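Local coordinates for protein AdeR (Acinetobacter baumannii, PDB 5X5L) that binds DNA of an intercistronic region through this C-terminal OmpR/PhoB-type domain, probably as the response regulator of a two-component system controlling transcription, at residues C[45-51]-C[95-101]; C[51-55]-C[66-70]. One frame throughout, in Å; residues are numbered along the deposited sequence.

Interaction 1 pairs strand 48-50 with strand 96-98 in the C-terminal antiparallel sheet. Interaction 2 sets helix 51-58 across the start of helix 66-81, and lies along the chain inside the loop that interaction 1 closes. Arg51 belongs to both. Each contact is partly buried, and each has an end on the DNA backbone. Main-chain hydrogen bonds hold interaction 1, whereas side-chain charges and a small apolar patch hold interaction 2. The two meet where Leu54 packs on Phe49 and Tyr97, and where Lys47 forms a salt bridge with Glu53. The hydroxyl of Tyr97 also lies near Asp70 OD1, beside the phosphates.

Interaction 1: C[45-51]-C[95-101]; sequences PHKVFTR and VGYRLDN. With nucleotides of chain I.
Phe49 and Tyr97 form the central antiparallel hydrogen-bonded pair between segments 45-51 and 95-101. Phe49 N donates to Tyr97 O at 2.8 Å, and Tyr97 N returns a bond to Phe49 O at 2.9 Å. Both side chains lie on the same face of the sheet, where the Phe49 ring meets Phe40 of helix 32-41. On the other face, Val48 CG2 sits over the guanidinium of Arg98. His46 O lies at the edge of this guanidinium, in its plane, and takes a weak bond from NH2.

From CB, the Tyr97 side chain runs beside the backbone N (chi1 -61°). This turns the ring to helix 66-81, where it touches Asp70, Val73 and Arg77. CD1 packs on Leu54 CD1. Next, CE1 lies over a face of the Arg51 guanidinium, the planes 52° apart. CE2 approaches the phosphate of DT6 of chain I. At the tip, OH points to OP2 of DT6 as a hydrogen-bond donor, though the modelled separation is doubtfully short. Arg51, where helix 51-58 begins, is held mainly by a salt bridge to Asp70; its NH1 bonds OP1 of DG5 of chain I weakly. In this winged-helix domain, both residues thus hold the sugar-phosphate backbone, through contacts that do not depend on the base.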
loop_
_atom_site.group_PDB
_atom_site.type_symbol
_atom_site.label_atom_id
_atom_site.label_comp_id
_atom_site.label_asym_id
_atom_site.label_seq_id
_atom_site.Cartn_x
_atom_site.Cartn_y
_atom_site.Cartn_z
ATOM N N PRO C 45 27.268 -5.688 -5.664
ATOM C CA PRO C 45 27.151 -6.072 -7.089
ATOM C C PRO C 45 28.285 -6.977 -7.543
ATOM O O PRO C 45 28.016 -8.015 -8.149
ATOM C CB PRO C 45 27.227 -4.720 -7.817
ATOM C CG PRO C 45 26.886 -3.689 -6.804
ATOM C CD PRO C 45 27.385 -4.226 -5.497
ATOM N N HIS C 46 29.525 -6.606 -7.206
ATOM C CA HIS C 46 30.705 -7.321 -7.695
ATOM C C HIS C 46 31.043 -8.599 -6.926
ATOM O O HIS C 46 31.887 -9.364 -7.375
ATOM C CB HIS C 46 31.908 -6.384 -7.736
ATOM C CG HIS C 46 31.634 -5.111 -8.475
ATOM N ND1 HIS C 46 31.408 -5.076 -9.834
ATOM C CD2 HIS C 46 31.486 -3.841 -8.040
ATOM C CE1 HIS C 46 31.175 -3.835 -10.213
ATOM N NE2 HIS C 46 31.213 -3.063 -9.141
ATOM N N LYS C 47 30.383 -8.836 -5.794
ATOM C CA LYS C 47 30.620 -10.046 -5.009
ATOM C C LYS C 47 30.108 -11.290 -5.718
ATOM O O LYS C 47 29.047 -11.265 -6.345
ATOM C CB LYS C 47 29.942 -9.937 -3.645
ATOM C CG LYS C 47 30.220 -11.111 -2.724
ATOM C CD LYS C 47 29.366 -11.033 -1.466
ATOM C CE LYS C 47 29.454 -12.318 -0.662
ATOM N NZ LYS C 47 28.568 -13.377 -1.154
ATOM N N VAL C 48 30.869 -12.371 -5.597
ATOM C CA VAL C 48 30.430 -13.697 -6.027
ATOM C C VAL C 48 29.632 -14.312 -4.887
ATOM O O VAL C 48 30.186 -14.570 -3.816
ATOM C CB VAL C 48 31.623 -14.628 -6.360
ATOM C CG1 VAL C 48 31.127 -16.014 -6.764
ATOM C CG2 VAL C 48 32.492 -14.016 -7.442
ATOM N N PHE C 49 28.343 -14.533 -5.120
ATOM C CA PHE C 49 27.488 -15.245 -4.169
ATOM C C PHE C 49 27.484 -16.709 -4.534
ATOM O O PHE C 49 27.366 -17.043 -5.707
ATOM C CB PHE C 49 26.061 -14.698 -4.215
ATOM C CG PHE C 49 25.960 -13.279 -3.747
ATOM C CD1 PHE C 49 26.223 -12.217 -4.606
ATOM C CD2 PHE C 49 25.640 -13.004 -2.433
ATOM C CE1 PHE C 49 26.145 -10.913 -4.173
ATOM C CE2 PHE C 49 25.560 -11.691 -1.982
ATOM C CZ PHE C 49 25.807 -10.640 -2.860
ATOM N N THR C 50 27.619 -17.583 -3.545
ATOM C CA THR C 50 27.526 -19.023 -3.789
ATOM C C THR C 50 26.051 -19.406 -3.946
ATOM O O THR C 50 25.145 -18.627 -3.649
ATOM C CB THR C 50 28.140 -19.858 -2.641
ATOM O OG1 THR C 50 27.491 -19.552 -1.396
ATOM C CG2 THR C 50 29.599 -19.549 -2.462
ATOM N N ARG C 51 25.826 -20.616 -4.431
ATOM C CA ARG C 51 24.476 -21.149 -4.579
ATOM C C ARG C 51 23.828 -21.335 -3.212
ATOM O O ARG C 51 22.637 -21.087 -3.061
ATOM C CB ARG C 51 24.486 -22.461 -5.368
ATOM C CG ARG C 51 24.896 -22.268 -6.815
ATOM C CD ARG C 51 25.150 -23.571 -7.539
ATOM N NE ARG C 51 25.198 -23.403 -8.979
ATOM C CZ ARG C 51 26.248 -22.984 -9.685
ATOM N NH1 ARG C 51 27.395 -22.673 -9.097
ATOM N NH2 ARG C 51 26.142 -22.871 -11.009
ATOM N N VAL C 95 31.870 -21.720 -8.319
ATOM C CA VAL C 95 31.676 -20.916 -7.101
ATOM C C VAL C 95 30.219 -20.459 -7.005
ATOM O O VAL C 95 29.532 -20.789 -6.038
ATOM C CB VAL C 95 32.652 -19.704 -7.032
ATOM C CG1 VAL C 95 32.917 -19.299 -5.576
ATOM C CG2 VAL C 95 33.965 -19.997 -7.736
ATOM N N GLY C 96 29.754 -19.708 -8.004
ATOM C CA GLY C 96 28.343 -19.304 -8.069
ATOM C C GLY C 96 28.062 -18.217 -9.093
ATOM O O GLY C 96 28.273 -18.422 -10.295
ATOM N N TYR C 97 27.572 -17.067 -8.625
ATOM C CA TYR C 97 27.133 -15.988 -9.505
ATOM C C TYR C 97 27.467 -14.607 -8.989
ATOM O O TYR C 97 27.628 -14.390 -7.780
ATOM C CB TYR C 97 25.627 -16.042 -9.738
ATOM C CG TYR C 97 25.156 -17.311 -10.384
ATOM C CD1 TYR C 97 24.796 -18.393 -9.609
ATOM C CD2 TYR C 97 25.097 -17.434 -11.779
ATOM C CE1 TYR C 97 24.366 -19.576 -10.182
ATOM C CE2 TYR C 97 24.670 -18.596 -12.371
ATOM C CZ TYR C 97 24.286 -19.684 -11.554
ATOM O OH TYR C 97 23.828 -20.844 -12.114
ATOM N N ARG C 98 27.520 -13.673 -9.932
ATOM C CA ARG C 98 27.974 -12.305 -9.693
ATOM C C ARG C 98 27.121 -11.401 -10.552
ATOM O O ARG C 98 26.730 -11.756 -11.674
ATOM C CB ARG C 98 29.487 -12.198 -10.070
ATOM C CG ARG C 98 29.984 -11.323 -11.204
ATOM C CD ARG C 98 31.421 -11.773 -11.491
ATOM N NE ARG C 98 32.218 -11.450 -10.329
ATOM C CZ ARG C 98 33.440 -11.860 -10.019
ATOM N NH1 ARG C 98 34.138 -12.628 -10.841
ATOM N NH2 ARG C 98 33.988 -11.485 -8.855
ATOM N N LEU C 99 26.835 -10.195 -10.100
ATOM C CA LEU C 99 26.219 -9.152 -10.992
ATOM C C LEU C 99 27.369 -8.650 -11.869
ATOM O O LEU C 99 28.530 -8.792 -11.461
ATOM C CB LEU C 99 25.548 -8.027 -10.203
ATOM C CG LEU C 99 24.020 -7.767 -10.203
ATOM C CD1 LEU C 99 23.808 -6.277 -10.108
ATOM C CD2 LEU C 99 23.292 -8.371 -11.394
ATOM N N ASP C 100 27.099 -7.933 -12.942
ATOM C CA ASP C 100 28.135 -7.488 -13.889
ATOM C C ASP C 100 29.572 -7.393 -13.350
ATOM O O ASP C 100 29.735 -6.899 -12.279
ATOM C CB ASP C 100 27.740 -6.135 -14.621
ATOM C CG ASP C 100 27.503 -4.952 -13.673
ATOM O OD1 ASP C 100 26.924 -5.293 -12.645
ATOM O OD2 ASP C 100 28.074 -3.826 -13.824
ATOM N N ASN C 101 30.552 -7.786 -14.135
ATOM C CA ASN C 101 31.964 -7.589 -13.799
ATOM C C ASN C 101 32.376 -6.112 -13.913
ATOM O O ASN C 101 33.020 -5.588 -13.023
ATOM C CB ASN C 101 32.867 -8.375 -14.742
ATOM C CG ASN C 101 32.732 -9.871 -14.556
ATOM O OD1 ASN C 101 32.090 -10.571 -15.362
ATOM N ND2 ASN C 101 33.319 -10.380 -13.459
ATOM P P DG I 5 29.116 -24.569 -12.334
ATOM O OP1 DG I 5 29.464 -23.311 -11.632
ATOM O OP2 DG I 5 28.407 -25.648 -11.600
ATOM O "O5'" DG I 5 28.318 -24.131 -13.636
ATOM C "C5'" DG I 5 28.915 -23.216 -14.573
ATOM C "C4'" DG I 5 27.907 -22.732 -15.591
ATOM O "O4'" DG I 5 27.550 -23.832 -16.457
ATOM C "C3'" DG I 5 26.584 -22.177 -15.048
ATOM O "O3'" DG I 5 26.240 -21.028 -15.835
ATOM C "C2'" DG I 5 25.635 -23.356 -15.185
ATOM C "C1'" DG I 5 26.143 -24.028 -16.445
ATOM N N9 DG I 5 25.899 -25.464 -16.543
ATOM C C8 DG I 5 26.214 -26.444 -15.629
ATOM N N7 DG I 5 25.885 -27.644 -16.029
ATOM C C5 DG I 5 25.346 -27.448 -17.291
ATOM C C6 DG I 5 24.826 -28.383 -18.225
ATOM O O6 DG I 5 24.731 -29.613 -18.117
ATOM N N1 DG I 5 24.378 -27.751 -19.383
ATOM C C2 DG I 5 24.431 -26.394 -19.615
ATOM N N2 DG I 5 23.953 -25.972 -20.796
ATOM N N3 DG I 5 24.918 -25.515 -18.755
ATOM C C4 DG I 5 25.357 -26.108 -17.626
ATOM P P DT I 6 24.800 -20.346 -15.732
ATOM O OP1 DT I 6 24.948 -18.891 -15.968
ATOM O OP2 DT I 6 24.148 -20.818 -14.494
ATOM O "O5'" DT I 6 24.038 -20.953 -16.987
ATOM C "C5'" DT I 6 24.454 -20.624 -18.318
ATOM C "C4'" DT I 6 23.397 -21.038 -19.310
ATOM O "O4'" DT I 6 23.229 -22.474 -19.281
ATOM C "C3'" DT I 6 22.020 -20.439 -19.056
ATOM O "O3'" DT I 6 21.570 -19.858 -20.283
ATOM C "C2'" DT I 6 21.193 -21.616 -18.563
ATOM C "C1'" DT I 6 21.856 -22.812 -19.211
ATOM N N1 DT I 6 21.757 -24.124 -18.514
ATOM C C2 DT I 6 21.252 -25.212 -19.201
ATOM O O2 DT I 6 20.805 -25.141 -20.334
ATOM N N3 DT I 6 21.268 -26.390 -18.498
ATOM C C4 DT I 6 21.744 -26.594 -17.220
ATOM O O4 DT I 6 21.690 -27.715 -16.722
ATOM C C5 DT I 6 22.274 -25.420 -16.563
ATOM C C7 DT I 6 22.798 -25.548 -15.167
ATOM C C6 DT I 6 22.264 -24.261 -17.238
#

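Interaction 2: C[51-55]-C[66-70]; sequences RGELM and ERTVD. With nucleotides of chain I; nucleotides of chain J.
Arg51 reaches from helix 51-58 to Asp70 of helix 66-81, within the helix-turn-helix part of the winged-helix domain. The short helical segments cross at 77°, with their axes 9.2 Å apart.

The charged part is a three-residue salt-bridge network. Arg51 grips Asp70 side-on, NE to OD1 at 2.6 Å and NH2 to OD2 at 3.2 Å. Its chain is extended from CG to NE, which carries the guanidinium past Glu66 to the carboxylate. The two planes are 59° apart, and NH2 meets OD2 from above the carboxylate plane. Arg67 NH1 bonds the same OD2 at 2.8 Å, through the syn lone pair. The carboxylate and the DG5 phosphate together probably fix both guanidinium groups, and the carboxylate would partly offset their charge.

The apolar part centres on Val69. Its CG1 lies 3.8 Å from Leu54 CD1, and its CG2 faces Met55 CB. Leu54 also packs on Phe40 and Met41 of helix 32-41.

The DNA contacts fall on two strands. Thr68 OG1 donates to OP2 of DC17 of chain J, at a doubtfully short distance. Arg67 bends at its second torsion (chi2 -68°). Its NH1 and NH2 both donate to OP2 of DG5 of chain I, each at 3.0 Å, with OP2 in the guanidinium plane.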
loop_
_atom_site.group_PDB
_atom_site.type_symbol
_atom_site.label_atom_id
_atom_site.label_comp_id
_atom_site.label_asym_id
_atom_site.label_seq_id
_atom_site.Cartn_x
_atom_site.Cartn_y
_atom_site.Cartn_z
ATOM N N ARG C 51 25.826 -20.616 -4.431
ATOM C CA ARG C 51 24.476 -21.149 -4.579
ATOM C C ARG C 51 23.828 -21.335 -3.212
ATOM O O ARG C 51 22.637 -21.087 -3.061
ATOM C CB ARG C 51 24.486 -22.461 -5.368
ATOM C CG ARG C 51 24.896 -22.268 -6.815
ATOM C CD ARG C 51 25.150 -23.571 -7.539
ATOM N NE ARG C 51 25.198 -23.403 -8.979
ATOM C CZ ARG C 51 26.248 -22.984 -9.685
ATOM N NH1 ARG C 51 27.395 -22.673 -9.097
ATOM N NH2 ARG C 51 26.142 -22.871 -11.009
ATOM N N GLY C 52 24.618 -21.757 -2.229
ATOM C CA GLY C 52 24.160 -21.888 -0.848
ATOM C C GLY C 52 23.665 -20.585 -0.243
ATOM O O GLY C 52 22.661 -20.579 0.485
ATOM N N GLU C 53 24.361 -19.484 -0.533
ATOM C CA GLU C 53 23.949 -18.158 -0.057
ATOM C C GLU C 53 22.663 -17.692 -0.712
ATOM O O GLU C 53 21.774 -17.185 -0.035
ATOM C CB GLU C 53 25.028 -17.110 -0.307
ATOM C CG GLU C 53 26.281 -17.286 0.525
ATOM C CD GLU C 53 27.311 -16.226 0.225
ATOM O OE1 GLU C 53 27.778 -16.134 -0.927
ATOM O OE2 GLU C 53 27.637 -15.451 1.138
ATOM N N LEU C 54 22.568 -17.857 -2.028
ATOM C CA LEU C 54 21.357 -17.493 -2.768
ATOM C C LEU C 54 20.149 -18.326 -2.320
ATOM O O LEU C 54 19.048 -17.789 -2.202
ATOM C CB LEU C 54 21.576 -17.636 -4.273
ATOM C CG LEU C 54 22.602 -16.670 -4.882
ATOM C CD1 LEU C 54 22.978 -17.106 -6.297
ATOM C CD2 LEU C 54 22.082 -15.241 -4.877
ATOM N N MET C 55 20.371 -19.608 -2.046
ATOM C CA MET C 55 19.310 -20.510 -1.605
ATOM C C MET C 55 18.735 -20.098 -0.247
ATOM O O MET C 55 17.525 -19.947 -0.099
ATOM C CB MET C 55 19.826 -21.959 -1.523
ATOM C CG MET C 55 18.714 -22.989 -1.593
ATOM S SD MET C 55 19.258 -24.651 -1.868
ATOM C CE MET C 55 20.044 -24.958 -0.313
ATOM N N GLU C 66 21.005 -27.413 -5.471
ATOM C CA GLU C 66 21.721 -26.199 -5.864
ATOM C C GLU C 66 21.431 -25.841 -7.315
ATOM O O GLU C 66 21.451 -24.672 -7.685
ATOM C CB GLU C 66 23.227 -26.365 -5.619
ATOM C CG GLU C 66 23.609 -26.391 -4.145
ATOM C CD GLU C 66 25.077 -26.051 -3.878
ATOM O OE1 GLU C 66 25.958 -26.440 -4.686
ATOM O OE2 GLU C 66 25.334 -25.389 -2.846
ATOM N N ARG C 67 21.144 -26.843 -8.139
ATOM C CA ARG C 67 20.790 -26.580 -9.535
ATOM C C ARG C 67 19.514 -25.751 -9.667
ATOM O O ARG C 67 19.395 -24.978 -10.603
ATOM C CB ARG C 67 20.698 -27.881 -10.329
ATOM C CG ARG C 67 22.061 -28.568 -10.492
ATOM C CD ARG C 67 23.039 -27.808 -11.392
ATOM N NE ARG C 67 24.402 -28.221 -11.087
ATOM C CZ ARG C 67 25.498 -27.452 -11.123
ATOM N NH1 ARG C 67 25.441 -26.160 -11.447
ATOM N NH2 ARG C 67 26.685 -27.987 -10.824
ATOM N N THR C 68 18.582 -25.896 -8.722
ATOM C CA THR C 68 17.353 -25.080 -8.709
ATOM C C THR C 68 17.646 -23.580 -8.587
ATOM O O THR C 68 16.937 -22.763 -9.155
ATOM C CB THR C 68 16.383 -25.529 -7.603
ATOM O OG1 THR C 68 15.951 -26.859 -7.881
ATOM C CG2 THR C 68 15.157 -24.635 -7.524
ATOM N N VAL C 69 18.668 -23.226 -7.816
ATOM C CA VAL C 69 19.199 -21.857 -7.807
ATOM C C VAL C 69 19.546 -21.381 -9.210
ATOM O O VAL C 69 19.169 -20.290 -9.571
ATOM C CB VAL C 69 20.520 -21.742 -6.970
ATOM C CG1 VAL C 69 21.016 -20.292 -6.942
ATOM C CG2 VAL C 69 20.361 -22.301 -5.565
ATOM N N ASP C 70 20.247 -22.198 -9.981
ATOM C CA ASP C 70 20.651 -21.854 -11.345
ATOM C C ASP C 70 19.433 -21.479 -12.189
ATOM O O ASP C 70 19.464 -20.475 -12.911
ATOM C CB ASP C 70 21.416 -22.994 -12.054
ATOM C CG ASP C 70 22.647 -23.470 -11.307
ATOM O OD1 ASP C 70 22.880 -23.026 -10.158
ATOM O OD2 ASP C 70 23.397 -24.290 -11.884
ATOM P P DG I 5 29.116 -24.569 -12.334
ATOM O OP1 DG I 5 29.464 -23.311 -11.632
ATOM O OP2 DG I 5 28.407 -25.648 -11.600
ATOM O "O5'" DG I 5 28.318 -24.131 -13.636
ATOM C "C5'" DG I 5 28.915 -23.216 -14.573
ATOM C "C4'" DG I 5 27.907 -22.732 -15.591
ATOM O "O4'" DG I 5 27.550 -23.832 -16.457
ATOM C "C3'" DG I 5 26.584 -22.177 -15.048
ATOM O "O3'" DG I 5 26.240 -21.028 -15.835
ATOM C "C2'" DG I 5 25.635 -23.356 -15.185
ATOM C "C1'" DG I 5 26.143 -24.028 -16.445
ATOM N N9 DG I 5 25.899 -25.464 -16.543
ATOM C C8 DG I 5 26.214 -26.444 -15.629
ATOM N N7 DG I 5 25.885 -27.644 -16.029
ATOM C C5 DG I 5 25.346 -27.448 -17.291
ATOM C C6 DG I 5 24.826 -28.383 -18.225
ATOM O O6 DG I 5 24.731 -29.613 -18.117
ATOM N N1 DG I 5 24.378 -27.751 -19.383
ATOM C C2 DG I 5 24.431 -26.394 -19.615
ATOM N N2 DG I 5 23.953 -25.972 -20.796
ATOM N N3 DG I 5 24.918 -25.515 -18.755
ATOM C C4 DG I 5 25.357 -26.108 -17.626
ATOM P P DC J 16 12.066 -23.309 -4.435
ATOM O OP1 DC J 16 12.250 -23.471 -2.969
ATOM O OP2 DC J 16 12.890 -22.333 -5.184
ATOM O "O5'" DC J 16 12.237 -24.727 -5.123
ATOM C "C5'" DC J 16 11.492 -25.857 -4.654
ATOM C "C4'" DC J 16 11.414 -26.882 -5.758
ATOM O "O4'" DC J 16 10.838 -26.270 -6.925
ATOM C "C3'" DC J 16 12.775 -27.409 -6.201
ATOM O "O3'" DC J 16 13.024 -28.670 -5.577
ATOM C "C2'" DC J 16 12.689 -27.452 -7.722
ATOM C "C1'" DC J 16 11.283 -26.987 -8.057
ATOM N N1 DC J 16 11.149 -26.100 -9.228
ATOM C C2 DC J 16 10.406 -26.540 -10.326
ATOM O O2 DC J 16 9.931 -27.684 -10.308
ATOM N N3 DC J 16 10.243 -25.717 -11.388
ATOM C C4 DC J 16 10.787 -24.498 -11.376
ATOM N N4 DC J 16 10.609 -23.722 -12.447
ATOM C C5 DC J 16 11.543 -24.021 -10.267
ATOM C C6 DC J 16 11.692 -24.845 -9.222
ATOM P P DC J 17 14.429 -29.388 -5.762
ATOM O OP1 DC J 17 14.619 -30.352 -4.655
ATOM O OP2 DC J 17 15.456 -28.349 -5.998
ATOM O "O5'" DC J 17 14.202 -30.233 -7.085
ATOM C "C5'" DC J 17 13.116 -31.166 -7.189
ATOM C "C4'" DC J 17 13.001 -31.649 -8.615
ATOM O "O4'" DC J 17 12.635 -30.540 -9.467
ATOM C "C3'" DC J 17 14.297 -32.230 -9.186
ATOM O "O3'" DC J 17 14.053 -33.593 -9.546
ATOM C "C2'" DC J 17 14.676 -31.280 -10.314
ATOM C "C1'" DC J 17 13.372 -30.597 -10.670
ATOM N N1 DC J 17 13.467 -29.220 -11.194
ATOM C C2 DC J 17 12.773 -28.890 -12.360
ATOM O O2 DC J 17 12.145 -29.777 -12.957
ATOM N N3 DC J 17 12.824 -27.620 -12.825
ATOM C C4 DC J 17 13.511 -26.693 -12.155
ATOM N N4 DC J 17 13.538 -25.454 -12.650
ATOM C C5 DC J 17 14.201 -26.995 -10.945
ATOM C C6 DC J 17 14.147 -28.257 -10.502
#